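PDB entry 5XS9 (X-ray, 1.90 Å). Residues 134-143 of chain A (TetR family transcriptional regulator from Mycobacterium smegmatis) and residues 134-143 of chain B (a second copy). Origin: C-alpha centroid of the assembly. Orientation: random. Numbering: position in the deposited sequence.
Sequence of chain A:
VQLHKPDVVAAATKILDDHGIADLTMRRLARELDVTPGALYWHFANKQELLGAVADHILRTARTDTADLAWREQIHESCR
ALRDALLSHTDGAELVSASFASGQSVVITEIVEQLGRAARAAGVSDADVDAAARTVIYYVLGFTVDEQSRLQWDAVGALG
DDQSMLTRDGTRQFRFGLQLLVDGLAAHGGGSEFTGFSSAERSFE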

ATOM      1  N   ARG A 134      -9.824  -1.487  -9.758  1.00 31.71           N
ATOM      2  CA  ARG A 134      -8.969  -0.781  -8.847  1.00 31.17           C
ATOM      3  C   ARG A 134      -8.944  -1.423  -7.450  1.00 32.68           C
ATOM      4  O   ARG A 134      -7.908  -1.434  -6.783  1.00 32.33           O
ATOM      5  CB  ARG A 134      -9.382   0.697  -8.720  1.00 31.78           C
ATOM      6  CG  ARG A 134      -8.906   1.510  -9.937  1.00 37.66           C
ATOM      7  CD  ARG A 134      -9.059   3.003  -9.756  1.00 39.73           C
ATOM      8  NE  ARG A 134     -10.429   3.355  -9.565  1.00 47.74           N
ATOM      9  CZ  ARG A 134     -11.273   3.783 -10.527  1.00 57.77           C
ATOM     10  NH1 ARG A 134     -10.905   3.909 -11.805  1.00 53.85           N
ATOM     11  NH2 ARG A 134     -12.524   4.074 -10.189  1.00 51.61           N
ATOM     12  N   THR A 135     -10.089  -1.947  -7.015  1.00 30.31           N
ATOM     13  CA  THR A 135     -10.205  -2.623  -5.745  1.00 30.67           C
ATOM     14  C   THR A 135      -9.189  -3.800  -5.658  1.00 30.75           C
ATOM     15  O   THR A 135      -8.441  -3.941  -4.664  1.00 30.90           O
ATOM     16  CB  THR A 135     -11.635  -3.091  -5.504  1.00 31.90           C
ATOM     17  OG1 THR A 135     -12.542  -1.930  -5.329  1.00 31.19           O
ATOM     18  CG2 THR A 135     -11.680  -3.942  -4.221  1.00 30.74           C
ATOM     19  N   VAL A 136      -9.159  -4.598  -6.703  1.00 28.29           N
ATOM     20  CA  VAL A 136      -8.189  -5.688  -6.801  1.00 29.64           C
ATOM     21  C   VAL A 136      -6.782  -5.148  -6.795  1.00 32.96           C
ATOM     22  O   VAL A 136      -5.936  -5.648  -6.023  1.00 29.01           O
ATOM     23  CB  VAL A 136      -8.460  -6.524  -8.046  1.00 28.87           C
ATOM     24  CG1 VAL A 136      -7.400  -7.653  -8.262  1.00 30.16           C
ATOM     25  CG2 VAL A 136      -9.898  -7.101  -8.011  1.00 32.07           C
ATOM     26  N   ILE A 137      -6.519  -4.071  -7.559  1.00 28.00           N
ATOM     27  CA  ILE A 137      -5.161  -3.544  -7.569  1.00 29.30           C
ATOM     28  C   ILE A 137      -4.753  -3.040  -6.205  1.00 32.15           C
ATOM     29  O   ILE A 137      -3.585  -3.220  -5.814  1.00 28.16           O
ATOM     30  CB  ILE A 137      -4.975  -2.440  -8.651  1.00 32.00           C
ATOM     31  CG1 ILE A 137      -5.030  -3.061 -10.012  1.00 39.55           C
ATOM     32  CG2 ILE A 137      -3.676  -1.705  -8.498  1.00 36.06           C
ATOM     33  CD1 ILE A 137      -3.985  -4.124 -10.256  1.00 41.53           C
ATOM     34  N   TYR A 138      -5.653  -2.296  -5.534  1.00 28.04           N
ATOM     35  CA  TYR A 138      -5.307  -1.793  -4.246  1.00 30.32           C
ATOM     36  C   TYR A 138      -4.974  -2.907  -3.277  1.00 28.97           C
ATOM     37  O   TYR A 138      -4.047  -2.761  -2.462  1.00 31.79           O
ATOM     38  CB  TYR A 138      -6.389  -0.898  -3.682  1.00 29.78           C
ATOM     39  CG  TYR A 138      -6.626   0.349  -4.469  1.00 29.90           C
ATOM     40  CD1 TYR A 138      -5.583   1.117  -4.923  1.00 31.15           C
ATOM     41  CD2 TYR A 138      -7.933   0.808  -4.700  1.00 34.06           C
ATOM     42  CE1 TYR A 138      -5.833   2.242  -5.655  1.00 33.09           C
ATOM     43  CE2 TYR A 138      -8.183   1.973  -5.378  1.00 30.86           C
ATOM     44  CZ  TYR A 138      -7.135   2.700  -5.825  1.00 34.10           C
ATOM     45  OH  TYR A 138      -7.341   3.871  -6.557  1.00 34.28           O
ATOM     46  N   TYR A 139      -5.725  -3.973  -3.323  1.00 29.03           N
ATOM     47  CA  TYR A 139      -5.362  -5.133  -2.512  1.00 30.65           C
ATOM     48  C   TYR A 139      -3.932  -5.662  -2.820  1.00 29.61           C
ATOM     49  O   TYR A 139      -3.109  -5.915  -1.904  1.00 27.42           O
ATOM     50  CB  TYR A 139      -6.379  -6.255  -2.628  1.00 29.86           C
ATOM     51  CG  TYR A 139      -5.856  -7.600  -2.143  1.00 28.51           C
ATOM     52  CD1 TYR A 139      -5.610  -7.824  -0.808  1.00 28.33           C
ATOM     53  CD2 TYR A 139      -5.450  -8.590  -3.042  1.00 26.20           C
ATOM     54  CE1 TYR A 139      -5.110  -9.035  -0.358  1.00 30.06           C
ATOM     55  CE2 TYR A 139      -4.899  -9.782  -2.598  1.00 28.18           C
ATOM     56  CZ  TYR A 139      -4.729 -10.017  -1.243  1.00 30.70           C
ATOM     57  OH  TYR A 139      -4.225 -11.238  -0.733  1.00 31.16           O
ATOM     58  N   VAL A 140      -3.653  -5.811  -4.089  1.00 29.29           N
ATOM     59  CA  VAL A 140      -2.375  -6.425  -4.499  1.00 28.81           C
ATOM     60  C   VAL A 140      -1.214  -5.490  -4.105  1.00 30.75           C
ATOM     61  O   VAL A 140      -0.179  -5.907  -3.586  1.00 29.93           O
ATOM     62  CB  VAL A 140      -2.303  -6.664  -6.006  1.00 30.55           C
ATOM     63  CG1 VAL A 140      -0.846  -7.055  -6.404  1.00 33.15           C
ATOM     64  CG2 VAL A 140      -3.303  -7.682  -6.429  1.00 29.83           C
ATOM     65  N   LEU A 141      -1.395  -4.204  -4.301  1.00 31.90           N
ATOM     66  CA  LEU A 141      -0.398  -3.262  -3.866  1.00 33.27           C
ATOM     67  C   LEU A 141      -0.202  -3.117  -2.362  1.00 31.01           C
ATOM     68  O   LEU A 141       0.950  -3.031  -1.882  1.00 31.73           O
ATOM     69  CB  LEU A 141      -0.599  -1.866  -4.546  1.00 33.39           C
ATOM     70  CG  LEU A 141      -0.569  -1.816  -6.052  1.00 31.27           C
ATOM     71  CD1 LEU A 141      -1.041  -0.409  -6.456  1.00 34.98           C
ATOM     72  CD2 LEU A 141       0.792  -2.156  -6.576  1.00 36.12           C
ATOM     73  N   GLY A 142      -1.271  -3.080  -1.592  1.00 31.02           N
ATOM     74  CA  GLY A 142      -1.156  -3.028  -0.116  1.00 30.44           C
ATOM     75  C   GLY A 142      -0.494  -4.312   0.411  1.00 28.80           C
ATOM     76  O   GLY A 142       0.413  -4.289   1.256  1.00 28.96           O
ATOM     77  N   PHE A 143      -0.928  -5.425  -0.119  1.00 28.07           N
ATOM     78  CA  PHE A 143      -0.379  -6.734   0.288  1.00 29.14           C
ATOM     79  C   PHE A 143       1.109  -6.764   0.039  1.00 32.29           C
ATOM     80  O   PHE A 143       1.879  -7.086   0.929  1.00 31.37           O
ATOM     81  CB  PHE A 143      -1.049  -7.872  -0.446  1.00 31.10           C
ATOM     82  CG  PHE A 143      -0.554  -9.245  -0.058  1.00 29.47           C
ATOM     83  CD1 PHE A 143      -1.281 -10.004   0.848  1.00 29.73           C
ATOM     84  CD2 PHE A 143       0.631  -9.726  -0.537  1.00 28.18           C
ATOM     85  CE1 PHE A 143      -0.888 -11.249   1.243  1.00 34.74           C
ATOM     86  CE2 PHE A 143       1.077 -11.010  -0.139  1.00 30.75           C
ATOM     87  CZ  PHE A 143       0.291 -11.776   0.720  1.00 31.96           C
TER
ATOM     88  N   ARG B 134      -6.535  -9.298   7.489  1.00 29.76           N
ATOM     89  CA  ARG B 134      -5.445  -8.593   6.872  1.00 30.74           C
ATOM     90  C   ARG B 134      -5.795  -8.173   5.434  1.00 31.04           C
ATOM     91  O   ARG B 134      -5.343  -7.123   4.981  1.00 30.08           O
ATOM     92  CB  ARG B 134      -4.193  -9.402   6.893  1.00 34.60           C
ATOM     93  CG  ARG B 134      -3.535  -9.441   8.271  1.00 38.69           C
ATOM     94  CD  ARG B 134      -2.125  -9.996   8.175  1.00 38.75           C
ATOM     95  NE  ARG B 134      -2.168 -11.338   7.699  1.00 48.80           N
ATOM     96  CZ  ARG B 134      -2.207 -12.421   8.485  1.00 60.52           C
ATOM     97  NH1 ARG B 134      -2.192 -12.286   9.805  1.00 58.15           N
ATOM     98  NH2 ARG B 134      -2.256 -13.642   7.940  1.00 52.12           N
ATOM     99  N   THR B 135      -6.523  -9.021   4.723  1.00 30.75           N
ATOM    100  CA  THR B 135      -6.916  -8.770   3.324  1.00 34.28           C
ATOM    101  C   THR B 135      -7.679  -7.425   3.314  1.00 32.75           C
ATOM    102  O   THR B 135      -7.470  -6.553   2.473  1.00 30.75           O
ATOM    103  CB  THR B 135      -7.814  -9.895   2.795  1.00 31.47           C
ATOM    104  OG1 THR B 135      -7.061 -11.152   2.729  1.00 31.90           O
ATOM    105  CG2 THR B 135      -8.407  -9.551   1.419  1.00 30.11           C
ATOM    106  N   VAL B 136      -8.576  -7.275   4.255  1.00 29.11           N
ATOM    107  CA  VAL B 136      -9.369  -6.003   4.319  1.00 30.39           C
ATOM    108  C   VAL B 136      -8.428  -4.820   4.570  1.00 28.13           C
ATOM    109  O   VAL B 136      -8.550  -3.782   3.940  1.00 31.58           O
ATOM    110  CB  VAL B 136     -10.466  -6.062   5.423  1.00 31.35           C
ATOM    111  CG1 VAL B 136     -11.180  -4.666   5.648  1.00 33.45           C
ATOM    112  CG2 VAL B 136     -11.438  -7.181   5.122  1.00 31.53           C
ATOM    113  N   ILE B 137      -7.532  -4.957   5.536  1.00 27.29           N
ATOM    114  CA  ILE B 137      -6.573  -3.943   5.854  1.00 31.25           C
ATOM    115  C   ILE B 137      -5.680  -3.550   4.665  1.00 32.95           C
ATOM    116  O   ILE B 137      -5.439  -2.366   4.425  1.00 29.43           O
ATOM    117  CB  ILE B 137      -5.687  -4.332   7.091  1.00 34.51           C
ATOM    118  CG1 ILE B 137      -6.479  -4.211   8.372  1.00 41.28           C
ATOM    119  CG2 ILE B 137      -4.488  -3.416   7.257  1.00 43.32           C
ATOM    120  CD1 ILE B 137      -7.006  -2.813   8.696  1.00 44.91           C
ATOM    121  N   TYR B 138      -5.193  -4.537   3.911  1.00 29.78           N
ATOM    122  CA  TYR B 138      -4.400  -4.234   2.755  1.00 28.38           C
ATOM    123  C   TYR B 138      -5.140  -3.393   1.755  1.00 27.94           C
ATOM    124  O   TYR B 138      -4.560  -2.481   1.162  1.00 29.57           O
ATOM    125  CB  TYR B 138      -3.922  -5.544   2.126  1.00 32.21           C
ATOM    126  CG  TYR B 138      -2.942  -6.306   3.011  1.00 30.28           C
ATOM    127  CD1 TYR B 138      -1.966  -5.646   3.767  1.00 34.06           C
ATOM    128  CD2 TYR B 138      -2.956  -7.673   3.040  1.00 33.29           C
ATOM    129  CE1 TYR B 138      -1.093  -6.364   4.575  1.00 36.76           C
ATOM    130  CE2 TYR B 138      -2.100  -8.400   3.830  1.00 33.96           C
ATOM    131  CZ  TYR B 138      -1.163  -7.742   4.594  1.00 39.15           C
ATOM    132  OH  TYR B 138      -0.319  -8.505   5.363  1.00 35.77           O
ATOM    133  N   TYR B 139      -6.388  -3.718   1.535  1.00 25.86           N
ATOM    134  CA  TYR B 139      -7.235  -2.963   0.629  1.00 28.43           C
ATOM    135  C   TYR B 139      -7.398  -1.511   1.161  1.00 29.09           C
ATOM    136  O   TYR B 139      -7.235  -0.525   0.404  1.00 28.88           O
ATOM    137  CB  TYR B 139      -8.618  -3.618   0.455  1.00 27.91           C
ATOM    138  CG  TYR B 139      -9.643  -2.637  -0.083  1.00 30.22           C
ATOM    139  CD1 TYR B 139     -10.577  -2.028   0.772  1.00 29.52           C
ATOM    140  CD2 TYR B 139      -9.565  -2.174  -1.377  1.00 28.46           C
ATOM    141  CE1 TYR B 139     -11.467  -1.082   0.324  1.00 31.75           C
ATOM    142  CE2 TYR B 139     -10.448  -1.220  -1.834  1.00 31.32           C
ATOM    143  CZ  TYR B 139     -11.414  -0.706  -1.012  1.00 30.74           C
ATOM    144  OH  TYR B 139     -12.264   0.237  -1.514  1.00 32.15           O
ATOM    145  N   VAL B 140      -7.740  -1.397   2.448  1.00 28.62           N
ATOM    146  CA  VAL B 140      -7.893  -0.057   3.005  1.00 30.54           C
ATOM    147  C   VAL B 140      -6.600   0.800   2.850  1.00 32.99           C
ATOM    148  O   VAL B 140      -6.681   2.003   2.466  1.00 29.74           O
ATOM    149  CB  VAL B 140      -8.408  -0.052   4.429  1.00 30.84           C
ATOM    150  CG1 VAL B 140      -8.417   1.400   4.953  1.00 32.58           C
ATOM    151  CG2 VAL B 140      -9.796  -0.691   4.483  1.00 32.96           C
ATOM    152  N   LEU B 141      -5.453   0.212   3.163  1.00 29.68           N
ATOM    153  CA  LEU B 141      -4.205   0.930   3.114  1.00 31.56           C
ATOM    154  C   LEU B 141      -3.799   1.256   1.722  1.00 34.78           C
ATOM    155  O   LEU B 141      -3.365   2.389   1.451  1.00 34.09           O
ATOM    156  CB  LEU B 141      -3.083   0.155   3.813  1.00 33.47           C
ATOM    157  CG  LEU B 141      -3.253   0.009   5.288  1.00 33.71           C
ATOM    158  CD1 LEU B 141      -2.133  -0.905   5.832  1.00 37.87           C
ATOM    159  CD2 LEU B 141      -3.301   1.355   6.032  1.00 37.19           C
ATOM    160  N   GLY B 142      -3.972   0.303   0.813  1.00 33.20           N
ATOM    161  CA  GLY B 142      -3.686   0.550  -0.576  1.00 35.03           C
ATOM    162  C   GLY B 142      -4.545   1.649  -1.169  1.00 32.26           C
ATOM    163  O   GLY B 142      -4.070   2.511  -1.955  1.00 32.09           O
ATOM    164  N   PHE B 143      -5.819   1.538  -0.912  1.00 29.75           N
ATOM    165  CA  PHE B 143      -6.759   2.549  -1.359  1.00 33.35           C
ATOM    166  C   PHE B 143      -6.362   3.919  -0.875  1.00 32.76           C
ATOM    167  O   PHE B 143      -6.337   4.886  -1.660  1.00 35.55           O
ATOM    168  CB  PHE B 143      -8.205   2.160  -0.981  1.00 32.02           C
ATOM    169  CG  PHE B 143      -9.230   3.131  -1.454  1.00 31.44           C
ATOM    170  CD1 PHE B 143     -10.085   2.801  -2.506  1.00 32.30           C
ATOM    171  CD2 PHE B 143      -9.393   4.360  -0.802  1.00 33.44           C
ATOM    172  CE1 PHE B 143     -11.027   3.696  -2.964  1.00 36.94           C
ATOM    173  CE2 PHE B 143     -10.339   5.271  -1.271  1.00 32.93           C
ATOM    174  CZ  PHE B 143     -11.146   4.941  -2.328  1.00 34.85           C
TER
HETATM  175  O   HOH W   1     -12.022   0.734  -4.742  1.00 36.86           O
HETATM  176  O   HOH W   2      -4.276 -11.326   2.330  1.00 35.00           O

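Two copies of one helix cross at 102°, their axes closing to 7.2 Å, and the contact is nearly symmetric: almost every interaction made by chain A is returned by chain B. No direct hydrogen bond joins the two stretches. The rule to read here is close packing around a glycine, with water serving the polar groups at the margins.

The first residue to engage is T135(A). Its CA-to-CB bond points sideways, and its methyl CG2 lies 3.8 Å from CE2 of Y139(B). The hydroxyl is served separately: water 1 donates to T135(A) OG1 at 2.8 Å and to Y139(B) OH at 3.3 Å, so one short side chain packs on a tyrosine ring and shares a water with that tyrosine's hydroxyl. V136(A) points away and I137(A) is out of reach, as expected for the far side of a helix.

Y138(A) points toward chain B and buries more area in this contact than any other residue of its stretch. In the m rotamer (chi1 -64°), its ring receives the backbone of the partner helix: CA of F143(B) sits 3.9 Å from the centroid of the Y138(A) ring, 16° off the normal, a CH-pi contact over the face. The side chain of F143(B) follows, with Y138(A) CE2 3.5 Å from F143(B) CD1 and the two rings oblique, 5.3 Å between centroids. The tyrosine thus packs against both main chain and side chain of one residue.

At Y139(A) the backbones nearly touch, its CA 4.3 Å from Y139(B) CA. The side chain starts sideways in the t rotamer, but its end comes nearer to chain B, bringing CE1 within 3.8 Å of T135(B) CG2 and CD1 within 4.1 Å of Y138(B) CB. Water 2 repeats the bridge, donating to Y139(A) OH at 3.1 Å and to T135(B) OG1 at 2.8 Å.

After V140(A), which points away, and L141(A), which makes no contact, comes G142(A). Its CA is 4.4 Å from G142(B) CA and 3.7 Å from Y138(B) O. An ideal CB here would point toward chain B and fall 2.2 Å from Y138(B) O, a clash; the absence of a side chain leaves room for this approach. Y138(B) O is already engaged within its own helix, accepting a hydrogen bond from G142(B) N at 2.9 Å.

F143(A) closes the stretch by returning the aromatic motif: its CA lies 3.9 Å from the Y138(B) ring centroid, over the face, while its CD1 reaches 3.5 Å from Y138(B) CE2.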